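Local structure of pyridoxal kinase (Lactobacillus plantarum, 3H74) at residues A[89-93]-A[127-133]; A[82-86]-A[120-124]; A[206-210]-A[246-250]; A[45-49]-A[257-261]; A[26-31]-A[270-274]. The protein probably catalyses the ATP-dependent phosphorylation of pyridoxal to pyridoxal 5'-phosphate, as a kinase of the ribokinase clan. All coordinates share one frame; numbering follows the deposited sequence.

Interaction 1 of 5, residues A[89-93]-A[127-133]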
# COMPACT_ATOMS: atom_id res chain seq x y z
N CYS A 89 8.59 9.54 -8.04
CA CYS A 89 8.35 8.22 -8.61
C CYS A 89 9.56 7.75 -9.42
O CYS A 89 9.99 6.61 -9.30
CB CYS A 89 7.12 8.22 -9.51
SG CYS A 89 5.55 8.15 -8.62
N GLN A 90 10.09 8.64 -10.24
CA GLN A 90 11.24 8.33 -11.08
C GLN A 90 12.49 8.03 -10.26
O GLN A 90 13.20 7.07 -10.53
CB GLN A 90 11.51 9.47 -12.07
CG GLN A 90 10.40 9.65 -13.09
CD GLN A 90 10.52 10.92 -13.90
OE1 GLN A 90 11.25 11.84 -13.53
NE2 GLN A 90 9.80 10.98 -15.02
N GLN A 91 12.73 8.85 -9.24
CA GLN A 91 13.87 8.65 -8.34
C GLN A 91 13.79 7.30 -7.64
O GLN A 91 14.77 6.56 -7.57
CB GLN A 91 13.92 9.76 -7.31
CG GLN A 91 14.35 11.12 -7.87
CD GLN A 91 15.87 11.28 -7.98
OE1 GLN A 91 16.64 10.53 -7.37
NE2 GLN A 91 16.30 12.28 -8.74
N ILE A 92 12.61 6.99 -7.10
CA ILE A 92 12.40 5.71 -6.42
C ILE A 92 12.59 4.53 -7.39
O ILE A 92 13.26 3.55 -7.05
CB ILE A 92 11.01 5.65 -5.73
CG1 ILE A 92 10.96 6.67 -4.59
CG2 ILE A 92 10.70 4.23 -5.23
CD1 ILE A 92 9.56 6.93 -4.06
N THR A 93 12.03 4.65 -8.59
CA THR A 93 12.12 3.58 -9.59
C THR A 93 13.58 3.17 -9.85
O THR A 93 13.93 1.99 -9.80
CB THR A 93 11.42 3.96 -10.91
OG1 THR A 93 10.03 4.23 -10.66
CG2 THR A 93 11.51 2.82 -11.93
N ALA A 127 3.88 7.88 -14.65
CA ALA A 127 4.99 7.65 -13.73
C ALA A 127 4.76 6.40 -12.86
O ALA A 127 5.68 5.63 -12.61
CB ALA A 127 5.23 8.87 -12.87
N MSE A 128 3.51 6.21 -12.43
CA MSE A 128 3.15 5.05 -11.62
C MSE A 128 3.31 3.75 -12.42
O MSE A 128 3.78 2.74 -11.88
CB MSE A 128 1.72 5.19 -11.11
CG MSE A 128 1.36 4.12 -10.09
SE MSE A 128 2.56 4.04 -8.55
CE MSE A 128 2.49 5.91 -8.04
N ARG A 129 2.95 3.78 -13.70
CA ARG A 129 3.11 2.60 -14.54
C ARG A 129 4.60 2.20 -14.65
O ARG A 129 4.88 1.09 -14.66
CB ARG A 129 2.54 2.84 -15.97
CG ARG A 129 1.00 2.93 -16.05
CD ARG A 129 0.54 3.06 -17.50
NE ARG A 129 -0.87 3.30 -17.59
CZ ARG A 129 -1.41 4.36 -18.12
NH1 ARG A 129 -0.67 5.29 -18.66
NH2 ARG A 129 -2.68 4.48 -18.14
N GLN A 130 5.48 3.16 -14.65
CA GLN A 130 6.92 2.85 -14.62
C GLN A 130 7.37 2.25 -13.27
O GLN A 130 8.07 1.32 -13.23
CB GLN A 130 7.76 4.09 -14.91
CG GLN A 130 7.10 5.31 -14.35
CD GLN A 130 8.00 6.50 -13.89
OE1 GLN A 130 8.38 7.34 -14.77
NE2 GLN A 130 8.30 6.59 -12.54
N LEU A 131 6.90 2.85 -12.20
CA LEU A 131 7.27 2.42 -10.85
C LEU A 131 6.79 0.99 -10.55
O LEU A 131 7.47 0.30 -9.91
CB LEU A 131 6.70 3.41 -9.81
CG LEU A 131 6.90 3.06 -8.33
CD1 LEU A 131 8.40 2.93 -8.02
CD2 LEU A 131 6.28 4.17 -7.50
N ILE A 132 5.62 0.60 -11.04
CA ILE A 132 5.10 -0.74 -10.77
C ILE A 132 5.75 -1.84 -11.60
O ILE A 132 5.54 -3.02 -11.33
CB ILE A 132 3.55 -0.82 -10.93
CG1 ILE A 132 3.14 -0.60 -12.40
CG2 ILE A 132 2.85 0.13 -9.94
CD1 ILE A 132 1.66 -0.82 -12.67
N GLN A 133 6.52 -1.46 -12.62
CA GLN A 133 6.98 -2.42 -13.64
C GLN A 133 7.81 -3.59 -13.10
O GLN A 133 7.77 -4.68 -13.68
CB GLN A 133 7.69 -1.70 -14.80
CG GLN A 133 9.11 -1.20 -14.52
CD GLN A 133 9.52 -0.00 -15.38
OE1 GLN A 133 8.81 0.40 -16.31
NE2 GLN A 133 10.68 0.58 -15.06
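Cys89 enters as a knob into a hole on helix 122-131 lined by Ala127, Met128 and Leu131. Its CB rests on Ala127 CB at 3.9 Å. Its SG is anti to its own carbonyl carbon (chi1 -79°), and this carries the sulfur to Met128 CE, 3.8 Å away. Met128 is a selenomethionine whose CB points away from the contact. Bends at its second and third torsions bring the terminal methyl back. Leu131 crosses both Ile92 and Thr93 at a slant. Its CD1 touches Ile92 CG2 at 3.8 Å and Thr93 OG1 at 3.4 Å. The Thr93 hydroxyl is satisfied in its own helix, where OG1 donates to Cys89 O at 2.7 Å from 38° above the carbonyl plane. Thr93 N reaches the same oxygen from the opposite face. The other branch of Thr93, CG2, meets Gln133 NE2 at about a right angle between the side chains. An alanine in place of Thr93 removes both branches and is likely to leave a gap beside Leu131 and Cys89 O without its hydroxyl donor. The end of Gln130 lies near Gln90 and Cys89, but its modelled side chain overlaps Ala127 O and its place is doubtful. The axes of the two helix segments approach to 9.2 Å and run almost parallel, at 11°. Ile92 also leans on Leu61 and Phe65 of helix 61-70. Neighbouring helices that run side by side, each leading into a parallel strand, are characteristic of successive beta-alpha-beta units of the ribokinase fold.

Interaction 2 of 5, residues A[82-86]-A[120-124]; sequences YVGSV and FDQDY
Tyr124 sends its ring out of the start of helix 122-131 with CG anti to the backbone N (chi1 -169°), and this lays the ring along residues 84-86. Phe120 has CG anti to its carbonyl carbon instead (chi1 -70°), and its ring lies over one face of Tyr124, with CE1 above the ring centre. The backbone of Ser85 and Val86 runs along the edge of the same ring. At its far end Tyr124 OH accepts a nearly straight bond from Gly84 N, 2.9 Å long with an angle of 166°. A water 2.6 Å from Tyr124 OH also accepts from Val83 N at 3.3 Å. Gly84 O sits in the Phe120 ring plane, 3.7 Å from CE1. Tyr82 and Phe120 are close to parallel but slid apart, and touch through Tyr82 CE1 and Phe120 CZ at 3.5 Å. A CB on Gly84 would run into the Tyr82 ring. Asp121 OD1 caps the helix by accepting from Tyr124 N at 3.1 Å. Ser85 does the same for helix 86-98 through Leu88 N. The hydroxyl of a buried tyrosine thus meets backbone N-H groups both directly and through water, which ties the loop after strand 77-80 to a capped helix start.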
# COMPACT_ATOMS: atom_id res chain seq x y z
N TYR A 82 2.09 5.93 -0.93
CA TYR A 82 1.93 7.26 -1.53
C TYR A 82 3.28 7.91 -1.80
O TYR A 82 4.12 8.02 -0.90
CB TYR A 82 1.10 8.15 -0.60
CG TYR A 82 0.97 9.58 -1.08
CD1 TYR A 82 -0.15 9.99 -1.80
CD2 TYR A 82 1.96 10.53 -0.80
CE1 TYR A 82 -0.28 11.31 -2.23
CE2 TYR A 82 1.84 11.85 -1.24
CZ TYR A 82 0.72 12.22 -1.96
OH TYR A 82 0.56 13.52 -2.40
N VAL A 83 3.48 8.37 -3.04
CA VAL A 83 4.72 9.06 -3.42
C VAL A 83 4.45 10.56 -3.56
O VAL A 83 4.96 11.36 -2.77
CB VAL A 83 5.36 8.46 -4.69
CG1 VAL A 83 6.61 9.23 -5.06
CG2 VAL A 83 5.71 7.00 -4.47
N GLY A 84 3.64 10.94 -4.55
CA GLY A 84 3.11 12.30 -4.62
C GLY A 84 3.58 13.18 -5.75
O GLY A 84 2.95 14.21 -6.00
N SER A 85 4.66 12.81 -6.42
CA SER A 85 5.12 13.55 -7.59
C SER A 85 5.81 12.65 -8.60
O SER A 85 6.33 11.59 -8.25
CB SER A 85 6.06 14.69 -7.18
OG SER A 85 7.30 14.17 -6.71
N VAL A 86 5.79 13.08 -9.86
CA VAL A 86 6.42 12.35 -10.94
C VAL A 86 7.91 12.19 -10.68
O VAL A 86 8.45 11.09 -10.79
CB VAL A 86 6.16 13.03 -12.32
CG1 VAL A 86 7.07 12.47 -13.39
CG2 VAL A 86 4.70 12.88 -12.73
N PHE A 120 -3.29 14.85 -8.86
CA PHE A 120 -2.79 13.80 -9.75
C PHE A 120 -3.44 13.89 -11.13
O PHE A 120 -4.64 14.15 -11.27
CB PHE A 120 -3.05 12.40 -9.17
CG PHE A 120 -2.20 12.07 -7.96
CD1 PHE A 120 -1.02 12.76 -7.66
CD2 PHE A 120 -2.57 11.01 -7.13
CE1 PHE A 120 -0.26 12.43 -6.55
CE2 PHE A 120 -1.81 10.66 -6.02
CZ PHE A 120 -0.65 11.37 -5.73
N ASP A 121 -2.62 13.65 -12.15
CA ASP A 121 -3.07 13.71 -13.54
C ASP A 121 -2.52 12.52 -14.32
O ASP A 121 -1.89 11.62 -13.74
CB ASP A 121 -2.64 15.04 -14.17
CG ASP A 121 -1.14 15.30 -14.04
OD1 ASP A 121 -0.37 14.35 -13.79
OD2 ASP A 121 -0.73 16.47 -14.20
N GLN A 122 -2.74 12.50 -15.64
CA GLN A 122 -2.26 11.42 -16.49
C GLN A 122 -0.75 11.25 -16.48
O GLN A 122 -0.25 10.13 -16.62
CB GLN A 122 -2.77 11.59 -17.92
CG GLN A 122 -4.20 11.09 -18.12
CD GLN A 122 -4.30 9.57 -18.10
OE1 GLN A 122 -3.57 8.87 -18.80
NE2 GLN A 122 -5.22 9.06 -17.29
N ASP A 123 -0.02 12.35 -16.30
CA ASP A 123 1.43 12.30 -16.17
C ASP A 123 1.83 11.47 -14.94
O ASP A 123 2.78 10.70 -15.00
CB ASP A 123 2.04 13.70 -16.08
CG ASP A 123 2.11 14.41 -17.43
OD1 ASP A 123 2.03 13.74 -18.48
OD2 ASP A 123 2.26 15.65 -17.42
N TYR A 124 1.09 11.65 -13.85
CA TYR A 124 1.37 10.89 -12.63
C TYR A 124 1.03 9.41 -12.81
O TYR A 124 1.77 8.55 -12.34
CB TYR A 124 0.65 11.48 -11.42
CG TYR A 124 1.14 10.88 -10.12
CD1 TYR A 124 2.37 11.22 -9.60
CD2 TYR A 124 0.36 9.95 -9.42
CE1 TYR A 124 2.83 10.67 -8.41
CE2 TYR A 124 0.82 9.38 -8.24
CZ TYR A 124 2.05 9.75 -7.74
OH TYR A 124 2.52 9.21 -6.57
O HOH W 1 1.24 7.36 -5.22

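Interaction 3 of 5, residues A[206-210]-A[246-250]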
# COMPACT_ATOMS: atom_id res chain seq x y z
N LEU A 206 -17.80 -4.13 7.14
CA LEU A 206 -18.28 -3.44 8.33
C LEU A 206 -18.73 -2.03 7.96
O LEU A 206 -18.20 -1.46 7.01
CB LEU A 206 -17.18 -3.40 9.41
CG LEU A 206 -16.56 -4.77 9.76
CD1 LEU A 206 -15.43 -4.62 10.77
CD2 LEU A 206 -17.63 -5.75 10.27
N PRO A 207 -19.70 -1.47 8.69
CA PRO A 207 -20.22 -0.14 8.34
C PRO A 207 -19.21 0.97 8.60
O PRO A 207 -18.42 0.88 9.53
CB PRO A 207 -21.42 0.03 9.28
CG PRO A 207 -21.09 -0.85 10.45
CD PRO A 207 -20.39 -2.03 9.87
N GLY A 208 -19.27 2.01 7.77
CA GLY A 208 -18.44 3.19 7.95
C GLY A 208 -17.24 3.20 7.04
O GLY A 208 -17.00 2.26 6.29
N HIS A 209 -16.48 4.28 7.12
CA HIS A 209 -15.21 4.38 6.41
C HIS A 209 -14.14 4.88 7.36
O HIS A 209 -14.41 5.74 8.22
CB HIS A 209 -15.34 5.26 5.15
CG HIS A 209 -15.76 6.66 5.46
ND1 HIS A 209 -17.06 6.99 5.79
CD2 HIS A 209 -15.06 7.81 5.51
CE1 HIS A 209 -17.13 8.29 6.02
NE2 HIS A 209 -15.93 8.81 5.85
N TYR A 210 -12.95 4.31 7.22
CA TYR A 210 -11.88 4.48 8.20
C TYR A 210 -10.56 4.75 7.52
O TYR A 210 -10.13 4.00 6.63
CB TYR A 210 -11.76 3.24 9.11
CG TYR A 210 -13.09 2.92 9.68
CD1 TYR A 210 -13.55 3.55 10.83
CD2 TYR A 210 -13.96 2.04 9.01
CE1 TYR A 210 -14.81 3.29 11.33
CE2 TYR A 210 -15.22 1.78 9.49
CZ TYR A 210 -15.63 2.40 10.65
OH TYR A 210 -16.89 2.15 11.13
N VAL A 246 -10.45 -2.80 11.87
CA VAL A 246 -11.62 -1.94 11.73
C VAL A 246 -12.63 -2.19 12.86
O VAL A 246 -13.15 -1.24 13.44
CB VAL A 246 -12.29 -2.06 10.34
CG1 VAL A 246 -13.62 -1.32 10.31
CG2 VAL A 246 -11.34 -1.53 9.26
N ALA A 247 -12.86 -3.46 13.19
CA ALA A 247 -13.76 -3.80 14.29
C ALA A 247 -13.29 -3.15 15.59
O ALA A 247 -14.09 -2.62 16.37
CB ALA A 247 -13.87 -5.30 14.46
N GLU A 248 -11.98 -3.17 15.83
CA GLU A 248 -11.47 -2.55 17.04
C GLU A 248 -11.68 -1.04 17.04
O GLU A 248 -11.99 -0.43 18.07
CB GLU A 248 -9.98 -2.88 17.28
CG GLU A 248 -9.52 -2.34 18.63
CD GLU A 248 -8.04 -2.51 18.91
OE1 GLU A 248 -7.28 -2.95 18.02
OE2 GLU A 248 -7.66 -2.20 20.06
N THR A 249 -11.51 -0.45 15.86
CA THR A 249 -11.70 0.99 15.70
C THR A 249 -13.13 1.37 16.07
O THR A 249 -13.36 2.32 16.82
CB THR A 249 -11.39 1.42 14.25
OG1 THR A 249 -10.08 0.96 13.88
CG2 THR A 249 -11.46 2.94 14.08
N ILE A 250 -14.09 0.61 15.55
CA ILE A 250 -15.50 0.82 15.87
C ILE A 250 -15.73 0.67 17.38
O ILE A 250 -16.40 1.49 18.02
CB ILE A 250 -16.39 -0.15 15.08
CG1 ILE A 250 -16.27 0.15 13.58
CG2 ILE A 250 -17.86 -0.06 15.52
CD1 ILE A 250 -16.90 -0.89 12.67
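Loop 206-210 arches over helix 231-251, with Leu206 CA 7.5 Å from Ala247 CA and Tyr210 CA 7.3 Å from Val246 CA, and it turns at Gly208 with a positive phi of 101°. Tyr210 CG is anti to its own carbonyl carbon (chi1 -51°), which folds the ring back inside the arch. There OH donates to Pro207 O at 2.6 Å, in the carbonyl plane. This bond closes the loop on itself, and a CB on Gly208 would run into the hydroxyl. The side chains of Val246 and Tyr210 cross at about a right angle, with Val246 CG1 3.6 Å from Tyr210 CE2. Ile250 crosses likewise, and its CG1 comes to 3.2 Å from Tyr210 OH. Thr249 CG2 touches Tyr210 CD1 at 3.9 Å, while its hydroxyl bonds to Ala245 O and Ala262 N. Leu206 slides past Val246 in the opposite direction, CD1 to CG1 at 3.8 Å. Its CB also touches Ile250 CD1 at 4.1 Å. The contact lies at the surface. It fastens the link between strand 198-204 and helix 213-226 onto the last turns of helix 231-251, with Val261 of the next loop packed against Val246 and Thr249.

Interaction 4 of 5, residues A[45-49]-A[257-261]; sequences HTSGY and DRQGV
Arg258 O is gripped by two side chains: His45 NE2 donates to it at 2.8 Å, and Asn211 ND2 is the second donor. The contact joins two surface loops of the ribokinase fold, one after strand 32-42 and the other between the last two helices. The oxygen lies in the His45 ring plane, but NE2 approaches from 42° above the carbonyl plane. On the other side of the ring, His45 ND1 accepts from Ser47 N at 3.1 Å, so both ring nitrogens are bonded and the ring is held from turning. Tyr49 CE2 lies over one face of His45, near the rim. Arg258 then runs across Tyr49. Its CD makes a CH-pi contact over the ring centre, 3.9 Å from the centroid. A bend at the third torsion (chi3 -62°) lays the guanidinium on the same ring, the two planes 17° apart. Tyr49 OH meets the start of this chain at Arg258 CB, 3.4 Å away. Asp256 pairs with Arg258 NE in a salt bridge. Gly48 leaves room for the chain, since a CB there would collide with Arg258 CD. Beyond it, Arg258 NH1 donates in its own guanidinium plane to Gly48 O at 2.9 Å.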
# COMPACT_ATOMS: atom_id res chain seq x y z
N HIS A 45 -2.64 14.45 8.39
CA HIS A 45 -3.08 14.00 7.08
C HIS A 45 -4.06 15.00 6.47
O HIS A 45 -4.46 15.99 7.10
CB HIS A 45 -3.57 12.53 7.06
CG HIS A 45 -4.82 12.26 7.83
ND1 HIS A 45 -6.02 12.90 7.58
CD2 HIS A 45 -5.07 11.37 8.82
CE1 HIS A 45 -6.95 12.41 8.39
NE2 HIS A 45 -6.39 11.49 9.16
N THR A 46 -4.41 14.75 5.21
CA THR A 46 -5.15 15.72 4.41
C THR A 46 -6.67 15.58 4.48
O THR A 46 -7.39 16.22 3.70
CB THR A 46 -4.68 15.66 2.93
OG1 THR A 46 -4.69 14.30 2.47
CG2 THR A 46 -3.26 16.19 2.79
N SER A 47 -7.18 14.77 5.41
CA SER A 47 -8.62 14.52 5.48
C SER A 47 -9.25 14.97 6.81
O SER A 47 -9.42 14.17 7.72
CB SER A 47 -8.91 13.04 5.19
OG SER A 47 -8.45 12.66 3.90
N GLY A 48 -9.58 16.26 6.92
CA GLY A 48 -10.40 16.72 8.05
C GLY A 48 -9.79 17.68 9.05
O GLY A 48 -10.46 18.10 10.00
N TYR A 49 -8.51 18.01 8.88
CA TYR A 49 -7.83 18.92 9.81
C TYR A 49 -7.62 20.31 9.20
O TYR A 49 -6.96 21.14 9.82
CB TYR A 49 -6.46 18.36 10.21
CG TYR A 49 -6.46 17.02 10.90
CD1 TYR A 49 -6.63 16.94 12.28
CD2 TYR A 49 -6.21 15.86 10.19
CE1 TYR A 49 -6.58 15.70 12.93
CE2 TYR A 49 -6.16 14.63 10.82
CZ TYR A 49 -6.35 14.55 12.18
OH TYR A 49 -6.29 13.31 12.78
N ASP A 257 -13.19 11.04 14.33
CA ASP A 257 -13.19 10.06 13.23
C ASP A 257 -12.02 10.20 12.25
O ASP A 257 -11.96 9.48 11.26
CB ASP A 257 -14.54 10.04 12.49
CG ASP A 257 -14.81 11.31 11.70
OD1 ASP A 257 -13.95 12.21 11.64
OD2 ASP A 257 -15.93 11.41 11.14
N ARG A 258 -11.10 11.12 12.53
CA ARG A 258 -9.97 11.35 11.62
C ARG A 258 -8.81 10.39 11.84
O ARG A 258 -8.11 10.04 10.89
CB ARG A 258 -9.51 12.80 11.69
CG ARG A 258 -10.60 13.78 11.26
CD ARG A 258 -10.26 15.21 11.61
NE ARG A 258 -10.13 15.42 13.04
CZ ARG A 258 -9.98 16.61 13.61
NH1 ARG A 258 -10.00 17.70 12.86
NH2 ARG A 258 -9.85 16.71 14.92
N GLN A 259 -8.59 9.96 13.08
CA GLN A 259 -7.49 9.06 13.39
C GLN A 259 -7.62 7.75 12.63
O GLN A 259 -8.71 7.21 12.49
CB GLN A 259 -7.44 8.78 14.89
CG GLN A 259 -6.24 7.94 15.33
CD GLN A 259 -6.23 7.67 16.81
OE1 GLN A 259 -6.69 8.49 17.60
NE2 GLN A 259 -5.70 6.52 17.21
N GLY A 260 -6.49 7.25 12.13
CA GLY A 260 -6.49 6.00 11.41
C GLY A 260 -6.86 4.79 12.26
O GLY A 260 -6.98 4.86 13.49
N VAL A 261 -7.04 3.66 11.56
CA VAL A 261 -7.50 2.41 12.17
C VAL A 261 -6.65 2.00 13.38
O VAL A 261 -5.43 2.17 13.40
CB VAL A 261 -7.59 1.30 11.08
CG1 VAL A 261 -6.22 0.91 10.56
CG2 VAL A 261 -8.33 0.11 11.55

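Interaction 5 of 5, residues A[26-31]-A[270-274]; sequences VLTAMQ and ILALN
Gln31 and Asn274 bring their amides together from opposite directions, with the planes 56° apart. The Gln31 chain lies over one face of the Asn274 amide, its NE2 3.4 Å from Asn274 CG. From above that face Gln31 NE2 gives a weak bond to Asn274 OD1, 3.2 Å long. A water donates to the same Asn274 OD1 at 2.7 Å and reaches weakly to Met30 O. At the edge, Asn274 ND2 donates in its own amide plane to Ala29 O at 3.0 Å, nearly in line with the C=O. A leucine in place of Asn274 has no amide, and this would probably leave Ala29 O without that donor and the end of Gln31 freer to turn. One turn earlier in the helix, Ile270 makes the apolar part of the contact. It has CG2 anti to its backbone N, and this branch meets Met30 CG at 3.5 Å and Ala29 CB at 3.8 Å. Its CD1 reaches Val26 CG1 at 3.9 Å. Met30 is a selenomethionine, and its O also accepts from Arg227. Trp241 of helix 231-251 packs on Ile270 as well. Gln31, with a positive phi of 78°, is the C-prime residue of a Schellman motif. The last helix of the fold therefore supplies an asparagine to the capped C-terminal end of helix 19-29, the helix of a beta-alpha-beta unit between strands 4-13 and 32-42.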
# COMPACT_ATOMS: atom_id res chain seq x y z
N VAL A 26 3.62 -1.74 12.76
CA VAL A 26 3.22 -3.03 12.24
C VAL A 26 4.43 -3.85 11.78
O VAL A 26 4.60 -5.01 12.16
CB VAL A 26 2.18 -2.86 11.11
CG1 VAL A 26 1.97 -4.16 10.33
CG2 VAL A 26 0.85 -2.36 11.69
N LEU A 27 5.29 -3.25 10.96
CA LEU A 27 6.41 -3.98 10.40
C LEU A 27 7.50 -4.24 11.43
O LEU A 27 8.16 -5.27 11.40
CB LEU A 27 6.92 -3.30 9.14
CG LEU A 27 5.94 -3.46 7.96
CD1 LEU A 27 6.19 -2.40 6.90
CD2 LEU A 27 5.99 -4.86 7.36
N THR A 28 7.68 -3.32 12.37
CA THR A 28 8.58 -3.57 13.50
C THR A 28 8.09 -4.79 14.29
O THR A 28 8.87 -5.68 14.61
CB THR A 28 8.69 -2.33 14.40
OG1 THR A 28 9.24 -1.26 13.63
CG2 THR A 28 9.60 -2.59 15.59
N ALA A 29 6.79 -4.85 14.57
CA ALA A 29 6.24 -5.99 15.31
C ALA A 29 6.44 -7.29 14.55
O ALA A 29 6.61 -8.35 15.14
CB ALA A 29 4.77 -5.77 15.62
N MSE A 30 6.46 -7.22 13.23
CA MSE A 30 6.68 -8.38 12.36
C MSE A 30 8.17 -8.66 12.15
O MSE A 30 8.50 -9.41 11.27
CB MSE A 30 5.97 -8.17 11.00
CG MSE A 30 4.39 -8.02 11.14
SE MSE A 30 3.32 -7.81 9.47
CE MSE A 30 4.47 -9.41 9.06
N GLN A 31 9.03 -8.05 12.93
CA GLN A 31 10.44 -8.43 13.02
C GLN A 31 11.26 -7.89 11.80
O GLN A 31 12.25 -8.43 11.44
CB GLN A 31 10.59 -9.95 13.22
CG GLN A 31 9.59 -10.59 14.23
CD GLN A 31 9.77 -12.12 14.30
OE1 GLN A 31 10.73 -12.44 14.62
NE2 GLN A 31 8.95 -12.91 13.68
N ILE A 270 -0.10 -10.24 15.40
CA ILE A 270 1.25 -10.36 14.86
C ILE A 270 2.17 -11.08 15.85
O ILE A 270 2.90 -12.01 15.47
CB ILE A 270 1.81 -8.98 14.49
CG1 ILE A 270 1.13 -8.46 13.22
CG2 ILE A 270 3.33 -9.05 14.32
CD1 ILE A 270 1.26 -6.97 13.00
N LEU A 271 2.14 -10.67 17.11
CA LEU A 271 2.97 -11.32 18.12
C LEU A 271 2.56 -12.78 18.34
O LEU A 271 3.42 -13.64 18.54
CB LEU A 271 2.97 -10.51 19.41
CG LEU A 271 4.09 -9.47 19.51
CD1 LEU A 271 3.95 -8.35 18.50
CD2 LEU A 271 4.19 -8.87 20.88
N ALA A 272 1.26 -13.07 18.28
CA ALA A 272 0.78 -14.45 18.40
C ALA A 272 1.29 -15.31 17.25
O ALA A 272 1.69 -16.45 17.46
CB ALA A 272 -0.74 -14.49 18.49
N LEU A 273 1.34 -14.76 16.05
CA LEU A 273 1.86 -15.47 14.89
C LEU A 273 3.35 -15.71 15.07
O LEU A 273 3.84 -16.75 14.79
CB LEU A 273 1.61 -14.69 13.60
CG LEU A 273 2.00 -15.40 12.29
CD1 LEU A 273 1.18 -16.73 12.09
CD2 LEU A 273 1.83 -14.43 11.17
N ASN A 274 4.07 -14.73 15.55
CA ASN A 274 5.49 -14.83 15.86
C ASN A 274 5.72 -15.96 16.87
O ASN A 274 6.63 -16.72 16.73
CB ASN A 274 6.02 -13.53 16.46
CG ASN A 274 6.08 -12.37 15.44
OD1 ASN A 274 5.86 -12.53 14.32
ND2 ASN A 274 6.35 -11.20 15.95
O HOH W 2 6.23 -11.91 11.70

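From the N terminus, residues 26-31 open the widest loop, closed only at 270-274 by interaction 5. Every other contact nests inside it. Residues 45-49 open the next loop, which interaction 4 closes at 257-261, and it encloses interactions 1, 2 and 3. Interactions 2 and 1 cross along the chain: 82-86 and 89-93 come first, then 120-124 and 127-133. They touch, for example where Cys89 meets Tyr124. Interaction 3 follows in series and meets interaction 4 at Val261. Interaction 1 pairs neighbouring helices and interaction 2 a loop with a helix start. Interaction 3 ties a loop to helix 231-251, interaction 4 joins two loops, and interaction 5 joins helix 19-29 to the last helix.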